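Lysyl oxidase (Pichia pastoris, PDB 1W7C) probably oxidises primary amines, the side chains of peptidyl lysines among them, to aldehydes with the help of a copper ion and a topaquinone cofactor. Local coordinates at residues 261-266 / 659-664; 485-490 / 653-658. All blocks are in the same frame, centred on the assembly; numbering follows the deposited sequence. Where two conformers were deposited one is given.

Contact 1 of 2, residues 261-266 / 659-664. With NAG (2-acetamido-2-deoxy-beta-D-glucopyranose), chain S.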
loop_
_atom_site.group_PDB
_atom_site.type_symbol
_atom_site.label_atom_id
_atom_site.label_comp_id
_atom_site.label_asym_id
_atom_site.label_seq_id
_atom_site.Cartn_x
_atom_site.Cartn_y
_atom_site.Cartn_z
ATOM N N LEU A 261 19.904 11.142 28.338
ATOM C CA LEU A 261 19.400 10.066 27.474
ATOM C C LEU A 261 17.868 10.094 27.310
ATOM O O LEU A 261 17.258 9.120 26.867
ATOM C CB LEU A 261 19.851 8.695 28.016
ATOM C CG LEU A 261 21.373 8.484 28.012
ATOM C CD1 LEU A 261 21.742 7.178 28.687
ATOM C CD2 LEU A 261 21.919 8.535 26.588
ATOM N N ASP A 262 17.239 11.211 27.628
ATOM C CA ASP A 262 15.791 11.288 27.490
ATOM C C ASP A 262 15.317 11.086 26.041
ATOM O O ASP A 262 14.173 10.670 25.822
ATOM C CB ASP A 262 15.273 12.617 28.034
ATOM C CG ASP A 262 15.360 12.711 29.557
ATOM O OD1 ASP A 262 15.607 11.686 30.255
ATOM O OD2 ASP A 262 15.169 13.787 30.158
ATOM N N TRP A 263 16.176 11.413 25.077
ATOM C CA TRP A 263 15.916 11.216 23.645
ATOM C C TRP A 263 15.745 9.735 23.264
ATOM O O TRP A 263 15.323 9.423 22.142
ATOM C CB TRP A 263 17.007 11.887 22.824
ATOM C CG TRP A 263 18.378 11.353 23.067
ATOM C CD1 TRP A 263 19.245 11.725 24.048
ATOM C CD2 TRP A 263 19.051 10.321 22.318
ATOM N NE1 TRP A 263 20.406 10.995 23.964
ATOM C CE2 TRP A 263 20.313 10.131 22.907
ATOM C CE3 TRP A 263 18.707 9.534 21.216
ATOM C CZ2 TRP A 263 21.233 9.207 22.432
ATOM C CZ3 TRP A 263 19.630 8.631 20.727
ATOM C CH2 TRP A 263 20.880 8.470 21.335
ATOM N N THR A 264 16.131 8.818 24.155
ATOM C CA THR A 264 15.939 7.389 23.905
ATOM C C THR A 264 14.595 6.861 24.417
ATOM O O THR A 264 14.299 5.683 24.211
ATOM C CB THR A 264 17.059 6.541 24.543
ATOM O OG1 THR A 264 16.907 6.533 25.966
ATOM C CG2 THR A 264 18.487 7.065 24.199
ATOM N N VAL A 265 13.816 7.680 25.133
ATOM C CA VAL A 265 12.604 7.225 25.814
ATOM C C VAL A 265 11.363 7.264 24.929
ATOM O O VAL A 265 11.028 8.287 24.331
ATOM C CB VAL A 265 12.371 8.069 27.102
ATOM C CG1 VAL A 265 11.094 7.657 27.781
ATOM C CG2 VAL A 265 13.571 7.937 28.041
ATOM N N ILE A 266 10.663 6.136 24.870
ATOM C CA ILE A 266 9.512 6.003 23.982
ATOM C C ILE A 266 8.248 6.658 24.521
ATOM O O ILE A 266 7.553 7.348 23.811
ATOM C CB ILE A 266 9.226 4.515 23.687
ATOM C CG1 ILE A 266 10.381 3.827 22.990
ATOM C CG2 ILE A 266 7.933 4.369 22.843
ATOM C CD1 ILE A 266 10.280 2.338 23.114
ATOM N N ASN A 659 13.013 10.481 12.146
ATOM C CA ASN A 659 11.695 9.865 12.334
ATOM C C ASN A 659 11.769 8.445 12.838
ATOM O O ASN A 659 10.731 7.804 12.963
ATOM C CB ASN A 659 10.831 9.972 11.050
ATOM C CG ASN A 659 9.479 10.575 11.332
ATOM O OD1 ASN A 659 9.388 11.595 12.052
ATOM N ND2 ASN A 659 8.412 9.964 10.824
ATOM N N ASP A 660 12.992 7.976 13.152
ATOM C CA ASP A 660 13.255 6.693 13.782
ATOM C C ASP A 660 13.753 6.805 15.240
ATOM O O ASP A 660 14.106 5.798 15.826
ATOM C CB ASP A 660 14.251 5.914 12.941
ATOM C CG ASP A 660 13.728 5.593 11.582
ATOM O OD1 ASP A 660 13.003 4.565 11.473
ATOM O OD2 ASP A 660 13.970 6.329 10.616
ATOM N N LEU A 661 13.788 8.018 15.788
ATOM C CA LEU A 661 14.183 8.236 17.183
ATOM C C LEU A 661 13.038 8.820 17.979
ATOM O O LEU A 661 12.485 9.826 17.555
ATOM C CB LEU A 661 15.393 9.168 17.295
ATOM C CG LEU A 661 16.714 8.655 16.718
ATOM C CD1 LEU A 661 17.758 9.774 16.825
ATOM C CD2 LEU A 661 17.142 7.364 17.379
ATOM N N PRO A 662 12.668 8.245 19.119
ATOM C CA PRO A 662 13.328 7.099 19.757
ATOM C C PRO A 662 13.087 5.738 19.119
ATOM O O PRO A 662 13.877 4.831 19.364
ATOM C CB PRO A 662 12.777 7.133 21.183
ATOM C CG PRO A 662 11.400 7.719 21.019
ATOM C CD PRO A 662 11.577 8.777 19.935
ATOM N N ASN A 663 12.045 5.614 18.304
ATOM C CA ASN A 663 11.695 4.336 17.667
ATOM C C ASN A 663 11.259 4.557 16.226
ATOM O O ASN A 663 10.745 5.616 15.861
ATOM C CB ASN A 663 10.504 3.656 18.358
ATOM C CG ASN A 663 10.860 2.590 19.404
ATOM O OD1 ASN A 663 10.017 1.735 19.666
ATOM N ND2 ASN A 663 12.048 2.633 19.995
ATOM N N THR A 664 11.444 3.520 15.416
ATOM C CA THR A 664 10.838 3.414 14.106
ATOM C C THR A 664 9.324 3.282 14.248
ATOM O O THR A 664 8.825 2.745 15.214
ATOM C CB THR A 664 11.435 2.171 13.424
ATOM O OG1 THR A 664 12.836 2.397 13.211
ATOM C CG2 THR A 664 10.826 1.904 12.070
HETATM C C1 NAG S . 10.381 15.555 29.869
HETATM C C2 NAG S . 11.779 15.097 29.390
HETATM C C3 NAG S . 12.922 16.089 29.706
HETATM C C4 NAG S . 12.487 17.553 29.573
HETATM C C5 NAG S . 11.139 17.772 30.261
HETATM C C6 NAG S . 10.661 19.214 30.149
HETATM C C7 NAG S . 11.966 12.624 29.330
HETATM C C8 NAG S . 12.227 11.382 30.141
HETATM N N2 NAG S . 12.083 13.794 29.979
HETATM O O3 NAG S . 14.105 15.852 28.921
HETATM O O4 NAG S . 13.464 18.397 30.147
HETATM O O5 NAG S . 10.177 16.939 29.650
HETATM O O6 NAG S . 10.375 19.502 28.796
HETATM O O7 NAG S . 11.665 12.516 28.138
#
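Pro662, preceded by a cis peptide bond, presses its ring against the backbone of residues 263-266, and this is the tight part of the contact. CG of Pro662 lies 3.4 Å from O of Val265, and CB of the same ring is 3.6 Å from O of Trp263, with O of Thr264 close by. No hydrogen bond joins the two segments, so the fit is one of apolar ring against carbonyl oxygens. Beside the proline, Ile266 crosses Asn663 obliquely: CD1 of Ile266 comes within 3.5 Å of OD1 of Asn663. CG1 of Ile266 is anti to the carbonyl carbon (chi1 -61°) and meets the same amide at ND2. That amide is held in turn by a nearly straight bond, 2.9 Å from ND2 of Asn663 to O of Pro662, whose donor stands above the carbonyl plane.

The Trp263 end is looser. Toward Leu661 the ring presents an edge, with CZ3 4.4 Å from CD2 of Leu661; CG2 of Thr264 lies over the centre of one face, and His480 stacks on the ring. Farther out, Asp262 turns to the glycan: O3 of the NAG donates to OD2 of Asp262 over 2.6 Å.

Residues 262-264 form a 3-10 turn and 659-660 end another; the rest is loop. The loop between helix 238-246 and strand 284-286 here packs on the loop between strands 642-654 and 670-678, bringing the DUF1965 region against the copper amine oxidase enzyme domain. OH of Tyr461 hydrogen-bonds to O of Thr264, and Arg412 and Arg687 of the second subunit pack on Asn663 and Pro662.

Contact 2 of 2, residues 485-490 / 653-658. With CU (copper (II) ion), chain C.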
loop_
_atom_site.group_PDB
_atom_site.type_symbol
_atom_site.label_atom_id
_atom_site.label_comp_id
_atom_site.label_asym_id
_atom_site.label_seq_id
_atom_site.Cartn_x
_atom_site.Cartn_y
_atom_site.Cartn_z
ATOM N N GLY A 485 22.498 6.440 11.941
ATOM C CA GLY A 485 21.433 5.507 11.564
ATOM C C GLY A 485 21.905 4.474 10.534
ATOM O O GLY A 485 21.671 4.587 9.318
ATOM N N SER A 486 22.564 3.436 11.017
ATOM C CA SER A 486 23.161 2.454 10.127
ATOM C C SER A 486 22.186 1.877 9.080
ATOM O O SER A 486 21.129 1.379 9.373
ATOM C CB SER A 486 23.766 1.304 10.934
ATOM O OG SER A 486 24.975 1.701 11.553
ATOM N N PHE A 487 22.621 1.871 7.863
ATOM C CA PHE A 487 21.828 1.401 6.753
ATOM C C PHE A 487 21.674 -0.119 6.703
ATOM O O PHE A 487 22.661 -0.851 6.866
ATOM C CB PHE A 487 22.632 1.898 5.563
ATOM C CG PHE A 487 22.066 1.643 4.194
ATOM C CD1 PHE A 487 22.943 1.578 3.101
ATOM C CD2 PHE A 487 20.724 1.626 3.938
ATOM C CE1 PHE A 487 22.467 1.415 1.818
ATOM C CE2 PHE A 487 20.254 1.456 2.630
ATOM C CZ PHE A 487 21.118 1.341 1.597
ATOM N N HIS A 488 20.450 -0.609 6.519
ATOM C CA HIS A 488 20.238 -2.049 6.494
ATOM C C HIS A 488 19.056 -2.409 5.632
ATOM O O HIS A 488 18.170 -1.588 5.376
ATOM C CB HIS A 488 20.081 -2.616 7.903
ATOM C CG HIS A 488 18.957 -1.984 8.668
ATOM N ND1 HIS A 488 19.063 -0.727 9.232
ATOM C CD2 HIS A 488 17.685 -2.405 8.936
ATOM C CE1 HIS A 488 17.912 -0.406 9.811
ATOM N NE2 HIS A 488 17.061 -1.408 9.655
ATOM N N ASP A 489 19.065 -3.653 5.151
ATOM C CA ASP A 489 17.934 -4.251 4.489
ATOM C C ASP A 489 17.226 -5.214 5.419
ATOM O O ASP A 489 17.864 -6.029 6.083
ATOM C CB ASP A 489 18.376 -5.061 3.263
ATOM C CG ASP A 489 18.657 -4.216 2.049
ATOM O OD1 ASP A 489 18.188 -3.048 1.988
ATOM O OD2 ASP A 489 19.354 -4.668 1.130
ATOM N N HIS A 490 15.910 -5.102 5.464
ATOM C CA HIS A 490 15.020 -6.137 5.983
ATOM C C HIS A 490 14.494 -6.896 4.765
ATOM O O HIS A 490 14.005 -6.258 3.833
ATOM C CB HIS A 490 13.821 -5.536 6.686
ATOM C CG HIS A 490 14.156 -4.719 7.890
ATOM N ND1 HIS A 490 14.265 -5.260 9.151
ATOM C CD2 HIS A 490 14.292 -3.374 8.037
ATOM C CE1 HIS A 490 14.494 -4.290 10.019
ATOM N NE2 HIS A 490 14.526 -3.134 9.364
ATOM N N HIS A 653 14.466 -1.187 2.432
ATOM C CA HIS A 653 15.783 -0.584 2.565
ATOM C C HIS A 653 15.672 0.531 3.597
ATOM O O HIS A 653 15.104 1.596 3.321
ATOM C CB HIS A 653 16.242 0.030 1.252
ATOM C CG HIS A 653 16.179 -0.889 0.074
ATOM N ND1 HIS A 653 16.711 -2.161 0.085
ATOM C CD2 HIS A 653 15.609 -0.725 -1.139
ATOM C CE1 HIS A 653 16.499 -2.718 -1.096
ATOM N NE2 HIS A 653 15.807 -1.877 -1.847
ATOM N N HIS A 654 16.185 0.300 4.787
ATOM C CA HIS A 654 15.961 1.189 5.927
ATOM C C HIS A 654 17.211 2.022 6.161
ATOM O O HIS A 654 18.263 1.511 6.500
ATOM C CB HIS A 654 15.609 0.378 7.152
ATOM C CG HIS A 654 15.025 1.168 8.264
ATOM N ND1 HIS A 654 14.701 0.593 9.474
ATOM C CD2 HIS A 654 14.580 2.449 8.332
ATOM C CE1 HIS A 654 14.152 1.504 10.267
ATOM N NE2 HIS A 654 14.071 2.641 9.597
ATOM N N LEU A 655 17.043 3.335 5.990
ATOM C CA LEU A 655 18.066 4.352 6.230
ATOM C C LEU A 655 17.475 5.257 7.327
ATOM O O LEU A 655 16.780 6.263 7.039
ATOM C CB LEU A 655 18.332 5.150 4.957
ATOM C CG LEU A 655 19.459 6.179 5.117
ATOM C CD1 LEU A 655 20.819 5.499 5.278
ATOM C CD2 LEU A 655 19.506 7.180 3.960
ATOM N N PRO A 656 17.669 4.900 8.583
ATOM C CA PRO A 656 17.012 5.627 9.660
ATOM C C PRO A 656 17.374 7.109 9.697
ATOM O O PRO A 656 18.480 7.505 9.439
ATOM C CB PRO A 656 17.481 4.904 10.909
ATOM C CG PRO A 656 17.696 3.486 10.431
ATOM C CD PRO A 656 18.333 3.688 9.099
ATOM N N ASN A 657 16.377 7.904 10.047
ATOM C CA ASN A 657 16.515 9.343 10.185
ATOM C C ASN A 657 15.907 9.780 11.520
ATOM O O ASN A 657 15.638 8.950 12.397
ATOM C CB ASN A 657 15.922 10.059 8.948
ATOM C CG ASN A 657 14.416 10.036 8.888
ATOM O OD1 ASN A 657 13.744 10.931 9.418
ATOM N ND2 ASN A 657 13.844 8.967 8.281
ATOM N N SER A 658 15.679 11.082 11.699
ATOM C CA SER A 658 15.041 11.584 12.919
ATOM C C SER A 658 13.717 10.906 13.202
ATOM O O SER A 658 13.339 10.739 14.368
ATOM C CB SER A 658 14.827 13.087 12.796
ATOM O OG SER A 658 13.909 13.400 11.769
HETATM CU CU CU C . 15.073 -1.311 10.034
HETATM O O HOH W 1 15.208 -1.487 12.230
#
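Gly485 and Ser486, in the conformer described, meet CD of Pro656 through their carbonyls. Phe487 follows, its CB against CD1 of Leu655 and O of His654 lying at the edge of its ring, near CD2.

His488 and His654 form an antiparallel hydrogen-bonded pair: N of His654 reaches O of His488 at 2.8 Å, and N of His488 bonds to O of His654 in return. CG of His488, set between the backbone N and the carbonyl carbon (chi1 57°), lies 4.2 Å from O of His654. ND1 of His488 donates in the ring plane to O of Ser486 at 3.0 Å, which fixes the ring's rotation, while CB of His654 lies over one face. The copper ion is bound by NE2 of His488, NE2 of His490 and ND1 of His654, each at 2.0 Å, and by a water, making the three-histidine site of copper amine oxidases.

Asp489, on the opposite face, accepts from His653: ND1 lies 2.6 Å from OD1 of Asp489, above the carboxylate plane. An alanine here would probably leave ND1 of His653 and N of Ile584 without their carboxylate acceptor, the imidazole then held by its NE2 bond to Asn550 of the second subunit. His490 meets His654 rim to rim.

Strand 488-498 runs between strands 329-344 and 642-654, Asp489 pairing with Glu343 on the far side, and Tyr344 stacks on His488.

Contacts 1 and 2 share one piece of chain, residues 653-658 running directly into 659-664, and their centres are 15 Å apart. They meet at the copper ligand His654, whose NE2 probably hydrogen-bonds to OD1 of Asp660 at 2.9 Å; OG1 of Thr664 packs on CE1 of His654. Asp660 would then act as a second-shell residue, likely to orient the ring and perhaps to polarise it. The packed part of contact 1 lies outside the first shell, the side chain of Asn663 being about 11 Å from the copper ion. The topaquinone formed from Tyr438 belongs to the same copper site, and the side chain of His490 is about 6 Å from that of Asp358, the predicted proton acceptor.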